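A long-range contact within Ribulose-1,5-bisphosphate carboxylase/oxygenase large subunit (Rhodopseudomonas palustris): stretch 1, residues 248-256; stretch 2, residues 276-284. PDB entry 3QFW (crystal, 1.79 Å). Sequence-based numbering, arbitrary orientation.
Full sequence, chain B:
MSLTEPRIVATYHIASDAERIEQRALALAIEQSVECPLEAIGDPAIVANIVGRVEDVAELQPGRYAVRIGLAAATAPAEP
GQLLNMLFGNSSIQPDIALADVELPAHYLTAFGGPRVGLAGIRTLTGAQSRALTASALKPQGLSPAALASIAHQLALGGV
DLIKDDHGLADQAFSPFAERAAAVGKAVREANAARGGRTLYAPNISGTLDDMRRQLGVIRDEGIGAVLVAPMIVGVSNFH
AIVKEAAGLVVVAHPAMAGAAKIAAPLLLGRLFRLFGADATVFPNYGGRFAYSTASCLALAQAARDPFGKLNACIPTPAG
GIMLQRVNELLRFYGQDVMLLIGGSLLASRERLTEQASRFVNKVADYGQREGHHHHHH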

ATOM      1  N   GLY B 248      -1.793  25.391  -0.049  1.00 41.05           N
ATOM      2  CA  GLY B 248      -0.996  26.093  -1.041  1.00 34.25           C
ATOM      3  C   GLY B 248       0.431  25.599  -1.171  1.00 37.03           C
ATOM      4  O   GLY B 248       1.232  26.147  -1.951  1.00 36.20           O
ATOM      5  N   LEU B 249       0.766  24.577  -0.389  1.00 35.69           N
ATOM      6  CA  LEU B 249       2.059  23.922  -0.501  1.00 35.29           C
ATOM      7  C   LEU B 249       2.094  23.130  -1.796  1.00 31.40           C
ATOM      8  O   LEU B 249       1.072  22.606  -2.228  1.00 35.32           O
ATOM      9  N   VAL B 250       3.259  23.025  -2.419  1.00 32.01           N
ATOM     10  CA  VAL B 250       3.383  22.113  -3.546  1.00 30.62           C
ATOM     11  C   VAL B 250       3.459  20.689  -2.979  1.00 28.53           C
ATOM     12  O   VAL B 250       4.333  20.382  -2.158  1.00 29.97           O
ATOM     13  N   VAL B 251       2.535  19.830  -3.396  1.00 26.33           N
ATOM     14  CA  VAL B 251       2.533  18.444  -2.908  1.00 27.21           C
ATOM     15  C   VAL B 251       3.205  17.532  -3.920  1.00 28.12           C
ATOM     16  O   VAL B 251       2.687  17.319  -5.019  1.00 27.04           O
ATOM     17  N   VAL B 252       4.362  17.000  -3.548  1.00 26.33           N
ATOM     18  CA  VAL B 252       5.140  16.154  -4.443  1.00 26.54           C
ATOM     19  C   VAL B 252       4.930  14.702  -4.022  1.00 28.49           C
ATOM     20  O   VAL B 252       5.213  14.338  -2.881  1.00 28.88           O
ATOM     21  N   ALA B 253       4.447  13.873  -4.937  1.00 29.33           N
ATOM     22  CA  ALA B 253       4.242  12.468  -4.619  1.00 28.88           C
ATOM     23  C   ALA B 253       5.470  11.635  -4.987  1.00 32.64           C
ATOM     24  O   ALA B 253       6.142  11.913  -5.982  1.00 30.71           O
ATOM     25  N   HIS B 254       5.766  10.637  -4.154  1.00 23.61           N
ATOM     26  CA  HIS B 254       6.852   9.687  -4.382  1.00 28.74           C
ATOM     27  C   HIS B 254       6.277   8.274  -4.537  1.00 26.46           C
ATOM     28  O   HIS B 254       5.288   7.925  -3.887  1.00 26.50           O
ATOM     29  N   PRO B 255       6.906   7.447  -5.381  1.00 25.92           N
ATOM     30  CA  PRO B 255       6.287   6.157  -5.703  1.00 27.29           C
ATOM     31  C   PRO B 255       6.677   4.979  -4.788  1.00 26.80           C
ATOM     32  O   PRO B 255       6.421   3.838  -5.162  1.00 26.58           O
ATOM     33  N   ALA B 256       7.288   5.234  -3.636  1.00 25.42           N
ATOM     34  CA  ALA B 256       7.672   4.142  -2.740  1.00 26.68           C
ATOM     35  C   ALA B 256       6.497   3.179  -2.507  1.00 27.72           C
ATOM     36  O   ALA B 256       5.404   3.615  -2.180  1.00 23.96           O
ATOM     37  N   PHE B 276      -5.861  12.402  -6.733  1.00 28.09           N
ATOM     38  CA  PHE B 276      -5.883  12.517  -5.277  1.00 27.72           C
ATOM     39  C   PHE B 276      -5.208  13.779  -4.727  1.00 31.39           C
ATOM     40  O   PHE B 276      -5.363  14.092  -3.542  1.00 33.66           O
ATOM     41  N   GLY B 277      -4.446  14.471  -5.570  1.00 28.69           N
ATOM     42  CA  GLY B 277      -3.924  15.788  -5.230  1.00 27.49           C
ATOM     43  C   GLY B 277      -2.445  16.065  -5.435  1.00 27.89           C
ATOM     44  O   GLY B 277      -1.948  17.104  -5.001  1.00 28.96           O
ATOM     45  N   ALA B 278      -1.724  15.153  -6.078  1.00 21.12           N
ATOM     46  CA  ALA B 278      -0.301  15.363  -6.272  1.00 24.41           C
ATOM     47  C   ALA B 278      -0.068  16.498  -7.295  1.00 26.64           C
ATOM     48  O   ALA B 278      -0.650  16.493  -8.372  1.00 27.43           O
ATOM     49  N   ASP B 279       0.777  17.465  -6.950  1.00 27.08           N
ATOM     50  CA  ASP B 279       1.115  18.537  -7.889  1.00 26.32           C
ATOM     51  C   ASP B 279       2.305  18.157  -8.752  1.00 29.94           C
ATOM     52  O   ASP B 279       2.429  18.618  -9.899  1.00 30.54           O
ATOM     53  N   ALA B 280       3.182  17.327  -8.200  1.00 27.01           N
ATOM     54  CA  ALA B 280       4.247  16.729  -8.991  1.00 28.08           C
ATOM     55  C   ALA B 280       4.312  15.255  -8.645  1.00 28.67           C
ATOM     56  O   ALA B 280       3.910  14.843  -7.557  1.00 27.37           O
ATOM     57  N   THR B 281       4.805  14.452  -9.574  1.00 27.42           N
ATOM     58  CA  THR B 281       4.846  13.026  -9.318  1.00 29.10           C
ATOM     59  C   THR B 281       6.164  12.416  -9.802  1.00 31.44           C
ATOM     60  O   THR B 281       6.517  12.498 -10.990  1.00 26.03           O
ATOM     61  N   VAL B 282       6.898  11.842  -8.848  1.00 26.31           N
ATOM     62  CA  VAL B 282       8.215  11.274  -9.101  1.00 27.05           C
ATOM     63  C   VAL B 282       8.074   9.846  -9.636  1.00 27.53           C
ATOM     64  O   VAL B 282       7.229   9.090  -9.182  1.00 25.98           O
ATOM     65  N   PHE B 283       8.899   9.495 -10.617  1.00 27.21           N
ATOM     66  CA  PHE B 283       8.910   8.148 -11.188  1.00 25.28           C
ATOM     67  C   PHE B 283      10.264   7.894 -11.831  1.00 31.74           C
ATOM     68  O   PHE B 283      10.933   8.837 -12.296  1.00 28.57           O
ATOM     69  N   PRO B 284      10.679   6.626 -11.856  1.00 32.10           N
ATOM     70  CA  PRO B 284      11.966   6.271 -12.457  1.00 33.65           C
ATOM     71  C   PRO B 284      11.902   6.402 -13.971  1.00 33.29           C
ATOM     72  O   PRO B 284      11.009   5.847 -14.618  1.00 29.68           O
TER

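Stretch 2 enters this parallel pairing from the end of a helix. Phe 276 stays out of reach of stretch 1, and Gly 277 closes the helix in a Schellman motif; its positive phi would jam a CB against the carbonyl of the residue before, so glycine is the residue that fits. Gly 277 O lies 4.0 Å from Val 251 CB. Ala 278 points sideways, yet its CB meets Ala 253 CB at 3.7 Å, a small-to-small apolar contact.

Asp 279 makes the polar side-chain contact with stretch 1. Its CA-to-CB bond points toward stretch 1, and with chi1 in m, OD2 accepts a hydrogen bond from Val 251 N at 2.8 Å, while OD1 is satisfied elsewhere in the structure. Its own backbone N returns a bond to Val 251 O at 2.7 Å, so Asp 279, just ahead of its own strand, grips Val 251 with side chain and main chain together. The same Val 251 O also accepts from Ala 280 N at 3.2 Å.

From here the ladder is regular: Ala 253 N donates to Ala 280 O at 2.8 Å, and Val 282 N to Ala 253 O at 3.0 Å. Ala 280 shares a face of the sheet with Val 252, a t rotamer whose CG1 sits 4.2 Å from Ala 280 CB. On the face of Ala 253, Thr 281, also t, adds little to the packing; its OG1 is hydrogen-bonded elsewhere.

Val 282 is the residue of stretch 2 most covered by stretch 1. Its CA-to-CB bond points toward stretch 1, and in the t rotamer CG2 reaches Val 252 CG1 at 3.9 Å, CG1 approaches His 254 CD2 obliquely at 4.3 Å, and CB lies 4.0 Å from Pro 255 CD. Phe 283, chi1 in p, turns away. The rule is economical: each bridge sets an alanine against a beta-branched residue, an aspartate holds Val 251 just before strand 280-284, and Val 282 packs on Val 252, His 254 and Pro 255.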

ATOM      1  CB  LEU B 249       2.259  22.951   0.667  1.00 38.41           C
ATOM      2  CG  LEU B 249       2.370  23.523   2.079  1.00 37.63           C
ATOM      3  CD1 LEU B 249       2.610  22.404   3.086  1.00 40.86           C
ATOM      4  CD2 LEU B 249       3.486  24.544   2.140  1.00 37.14           C
ATOM      5  CB  VAL B 250       4.610  22.423  -4.415  1.00 29.42           C
ATOM      6  CG1 VAL B 250       4.718  21.426  -5.555  1.00 29.88           C
ATOM      7  CG2 VAL B 250       4.531  23.865  -4.970  1.00 29.31           C
ATOM      8  CB  VAL B 251       1.121  17.934  -2.639  1.00 24.46           C
ATOM      9  CG1 VAL B 251       1.159  16.426  -2.227  1.00 24.72           C
ATOM     10  CG2 VAL B 251       0.460  18.781  -1.563  1.00 28.46           C
ATOM     11  CB  VAL B 252       6.644  16.468  -4.352  1.00 28.62           C
ATOM     12  CG1 VAL B 252       7.421  15.638  -5.363  1.00 29.96           C
ATOM     13  CG2 VAL B 252       6.915  17.973  -4.551  1.00 30.49           C
ATOM     14  CB  ALA B 253       2.996  11.939  -5.312  1.00 30.00           C
ATOM     15  CB  HIS B 254       7.827   9.699  -3.200  1.00 31.83           C
ATOM     16  CG  HIS B 254       9.067   8.891  -3.435  1.00 34.08           C
ATOM     17  ND1 HIS B 254       9.155   7.552  -3.117  1.00 29.67           N
ATOM     18  CD2 HIS B 254      10.265   9.231  -3.972  1.00 33.76           C
ATOM     19  CE1 HIS B 254      10.353   7.101  -3.445  1.00 31.50           C
ATOM     20  NE2 HIS B 254      11.051   8.103  -3.961  1.00 33.86           N
ATOM     21  CB  PRO B 255       6.790   5.895  -7.126  1.00 25.25           C
ATOM     22  CG  PRO B 255       8.169   6.490  -7.120  1.00 25.53           C
ATOM     23  CD  PRO B 255       8.035   7.759  -6.287  1.00 27.16           C
ATOM     24  CB  ALA B 256       8.172   4.696  -1.416  1.00 26.48           C
ATOM     25  CB  PHE B 276      -5.279  11.262  -4.633  1.00 28.54           C
ATOM     26  CG  PHE B 276      -6.090  10.019  -4.879  1.00 28.66           C
ATOM     27  CD1 PHE B 276      -7.464  10.095  -5.039  1.00 28.44           C
ATOM     28  CD2 PHE B 276      -5.476   8.780  -4.984  1.00 31.14           C
ATOM     29  CE1 PHE B 276      -8.220   8.947  -5.274  1.00 27.38           C
ATOM     30  CE2 PHE B 276      -6.220   7.637  -5.220  1.00 28.98           C
ATOM     31  CZ  PHE B 276      -7.594   7.725  -5.370  1.00 29.90           C
ATOM     32  CB  ALA B 278       0.366  14.087  -6.732  1.00 29.12           C
ATOM     33  CB  ASP B 279       1.399  19.840  -7.158  1.00 27.00           C
ATOM     34  CG  ASP B 279       0.228  20.290  -6.319  1.00 27.65           C
ATOM     35  OD1 ASP B 279      -0.825  20.621  -6.902  1.00 29.10           O
ATOM     36  OD2 ASP B 279       0.371  20.319  -5.083  1.00 28.64           O
ATOM     37  CB  ALA B 280       5.589  17.404  -8.733  1.00 28.27           C
ATOM     38  CB  THR B 281       3.584  12.311  -9.878  1.00 26.05           C
ATOM     39  OG1 THR B 281       3.618  10.933  -9.514  1.00 26.61           O
ATOM     40  CG2 THR B 281       3.487  12.435 -11.410  1.00 25.28           C
ATOM     41  CB  VAL B 282       9.066  11.265  -7.807  1.00 29.07           C
ATOM     42  CG1 VAL B 282      10.425  10.604  -8.035  1.00 29.72           C
ATOM     43  CG2 VAL B 282       9.221  12.679  -7.254  1.00 27.64           C
ATOM     44  CB  PHE B 283       7.800   7.973 -12.231  1.00 25.86           C
ATOM     45  CG  PHE B 283       7.945   8.877 -13.440  1.00 27.99           C
ATOM     46  CD1 PHE B 283       8.452   8.388 -14.633  1.00 29.82           C
ATOM     47  CD2 PHE B 283       7.549  10.197 -13.375  1.00 24.03           C
ATOM     48  CE1 PHE B 283       8.567   9.215 -15.751  1.00 28.44           C
ATOM     49  CE2 PHE B 283       7.665  11.041 -14.487  1.00 30.64           C
ATOM     50  CZ  PHE B 283       8.179  10.544 -15.669  1.00 30.94           C
ATOM     51  CB  PRO B 284      12.172   4.812 -12.019  1.00 37.56           C
ATOM     52  CG  PRO B 284      10.802   4.304 -11.704  1.00 32.29           C
ATOM     53  CD  PRO B 284      10.019   5.473 -11.203  1.00 28.99           C
TER